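Long-range contact in hydrophilic protein, virA protein (Chromobacterium violaceum, PDB 3BO6), which probably acts as a phosphothreonine lyase effector, removing phosphate from phosphothreonine by elimination: residues D82-S87 / K187-R192. Residues are numbered along the deposited sequence; the frame is centred on the assembly and turned at random.
Sequences DKFHIS and KYVSYR. With SO4 (sulfate ion), chain C.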
# COMPACT_ATOMS: atom_id res chain seq x y z
N ASP A 82 -2.42 7.81 -4.60
CA ASP A 82 -1.51 6.68 -4.79
C ASP A 82 -1.79 5.55 -3.81
O ASP A 82 -1.85 5.77 -2.59
CB ASP A 82 -0.06 7.16 -4.72
CG ASP A 82 0.24 8.18 -5.78
OD1 ASP A 82 -0.03 7.90 -6.95
OD2 ASP A 82 0.74 9.28 -5.44
N LYS A 83 -2.01 4.35 -4.32
CA LYS A 83 -2.28 3.22 -3.45
C LYS A 83 -1.67 1.94 -4.00
O LYS A 83 -1.50 1.77 -5.22
CB LYS A 83 -3.78 3.07 -3.20
CG LYS A 83 -4.57 2.57 -4.40
CD LYS A 83 -6.07 2.96 -4.30
CE LYS A 83 -6.76 2.33 -3.12
NZ LYS A 83 -8.18 2.80 -3.02
N PHE A 84 -1.35 1.04 -3.09
CA PHE A 84 -0.91 -0.29 -3.46
C PHE A 84 -1.90 -1.33 -2.99
O PHE A 84 -2.56 -1.16 -1.97
CB PHE A 84 0.43 -0.64 -2.79
CG PHE A 84 1.56 0.25 -3.17
CD1 PHE A 84 2.09 1.15 -2.25
CD2 PHE A 84 2.15 0.15 -4.42
CE1 PHE A 84 3.18 1.97 -2.58
CE2 PHE A 84 3.23 0.96 -4.77
CZ PHE A 84 3.74 1.87 -3.84
N HIS A 85 -1.95 -2.44 -3.72
CA HIS A 85 -2.63 -3.63 -3.23
C HIS A 85 -1.58 -4.71 -3.07
O HIS A 85 -0.52 -4.67 -3.72
CB HIS A 85 -3.68 -4.08 -4.24
CG HIS A 85 -4.78 -3.09 -4.44
ND1 HIS A 85 -4.95 -2.40 -5.62
CD2 HIS A 85 -5.76 -2.67 -3.61
CE1 HIS A 85 -6.00 -1.60 -5.51
NE2 HIS A 85 -6.52 -1.76 -4.31
N ILE A 86 -1.88 -5.67 -2.21
CA ILE A 86 -1.07 -6.87 -2.04
C ILE A 86 -1.96 -8.08 -2.30
O ILE A 86 -3.04 -8.19 -1.70
CB ILE A 86 -0.47 -6.98 -0.63
CG1 ILE A 86 0.21 -5.66 -0.23
CG2 ILE A 86 0.54 -8.15 -0.57
CD1 ILE A 86 0.79 -5.67 1.19
N SER A 87 -1.54 -8.96 -3.20
CA SER A 87 -2.34 -10.13 -3.58
C SER A 87 -1.66 -11.42 -3.16
O SER A 87 -0.55 -11.73 -3.62
CB SER A 87 -2.58 -10.16 -5.09
OG SER A 87 -3.25 -8.99 -5.52
N LYS A 187 5.92 -9.63 -7.26
CA LYS A 187 5.13 -10.85 -7.36
C LYS A 187 3.80 -10.74 -6.61
O LYS A 187 2.91 -11.53 -6.86
CB LYS A 187 5.91 -12.05 -6.79
CG LYS A 187 7.27 -12.29 -7.45
CD LYS A 187 7.17 -12.32 -8.97
CE LYS A 187 8.50 -12.72 -9.61
NZ LYS A 187 8.40 -12.75 -11.09
N TYR A 188 3.71 -9.79 -5.68
CA TYR A 188 2.51 -9.66 -4.83
C TYR A 188 1.88 -8.27 -4.88
O TYR A 188 0.66 -8.13 -4.77
CB TYR A 188 2.86 -9.96 -3.36
CG TYR A 188 3.56 -11.27 -3.12
CD1 TYR A 188 2.82 -12.41 -2.78
CD2 TYR A 188 4.94 -11.37 -3.17
CE1 TYR A 188 3.46 -13.63 -2.53
CE2 TYR A 188 5.59 -12.58 -2.93
CZ TYR A 188 4.83 -13.69 -2.62
OH TYR A 188 5.48 -14.89 -2.36
N VAL A 189 2.71 -7.25 -5.02
CA VAL A 189 2.26 -5.87 -4.96
C VAL A 189 1.85 -5.34 -6.34
O VAL A 189 2.45 -5.68 -7.37
CB VAL A 189 3.36 -4.97 -4.36
CG1 VAL A 189 2.96 -3.50 -4.41
CG2 VAL A 189 3.67 -5.41 -2.92
N SER A 190 0.80 -4.51 -6.34
CA SER A 190 0.41 -3.78 -7.55
C SER A 190 -0.06 -2.39 -7.19
O SER A 190 -0.26 -2.08 -6.00
CB SER A 190 -0.63 -4.55 -8.38
OG SER A 190 -1.81 -4.77 -7.62
N TYR A 191 -0.23 -1.54 -8.19
CA TYR A 191 -0.48 -0.11 -7.98
C TYR A 191 -1.61 0.45 -8.83
O TYR A 191 -1.81 0.04 -9.98
CB TYR A 191 0.79 0.64 -8.38
CG TYR A 191 0.62 2.15 -8.53
CD1 TYR A 191 0.64 2.99 -7.41
CD2 TYR A 191 0.41 2.73 -9.78
CE1 TYR A 191 0.51 4.37 -7.54
CE2 TYR A 191 0.26 4.11 -9.92
CZ TYR A 191 0.32 4.91 -8.80
OH TYR A 191 0.18 6.29 -8.94
N ARG A 192 -2.33 1.42 -8.28
CA ARG A 192 -3.10 2.34 -9.13
C ARG A 192 -3.20 3.70 -8.46
O ARG A 192 -2.91 3.85 -7.27
CB ARG A 192 -4.49 1.81 -9.52
CG ARG A 192 -5.53 1.89 -8.43
CD ARG A 192 -6.89 1.30 -8.88
NE ARG A 192 -7.99 1.70 -7.99
CZ ARG A 192 -8.71 2.80 -8.15
NH1 ARG A 192 -8.46 3.61 -9.19
NH2 ARG A 192 -9.68 3.09 -7.29
S SO4 C . -9.47 0.07 -4.88
O1 SO4 C . -8.70 -0.32 -6.08
O2 SO4 C . -9.80 1.48 -4.93
O3 SO4 C . -10.70 -0.71 -4.85
O4 SO4 C . -8.68 -0.18 -3.68
O HOH W 1 -1.73 -6.90 -5.80
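Lys83 and Arg192, a cross-strand pair, both carry CG between the backbone N and the carbonyl carbon (chi1 71° and 77°), and their side chains run side by side in the same direction. The Lys83 CG to Arg192 CG distance is 4.2 Å. They end at one sulfate: Arg192 NE reaches O1 and NH2 reaches O2, each at 2.9 Å and nearly straight, with the sulphur in the guanidinium plane. Lys83 NZ donates to O2 and, weakly, to O4. His85, on the same face of the sheet, adds NE2 to O4 at 2.7 Å, the sulphur lying in the ring plane; His85 ND1 is hydrogen-bonded to Asp180 OD2, which also bonds Ser190 OG. Arg127 and Arg199 also hydrogen-bond the sulfate, while Glu194 forms a salt bridge with Lys83.

The frame is an antiparallel pairing of strands 82-86 and 189-192, the latter at an edge of the sheet. Lys83 with Arg192 and His85 with Ser190 are hydrogen-bonded pairs, and beyond the strands Ser87 N donates to Tyr188 O. A water donates hydrogen bonds to Tyr188 O and Ser190 OG and also bonds Ser87 OG, which is hydrogen-bonded to Ala132 N too.

On the opposite face, Phe84 CD2 packs against Val189 CG1 at 3.7 Å, and the Phe84 side chain also touches helices 149-168 and 213-219. Tyr191 OH donates to Asp82 OD1 at 2.6 Å, meeting the anti side of a carboxylate turned 28° from the ring.

With Lys83 NZ and Arg192 NH2 4.5 Å apart, the bound anion probably offsets their repulsion. Donors converging on a tetrahedral dianion are consistent with a phosphate-binding site of a phosphothreonine lyase, the sulfate, probably from the crystallisation liquor, perhaps mimicking the substrate's phosphate.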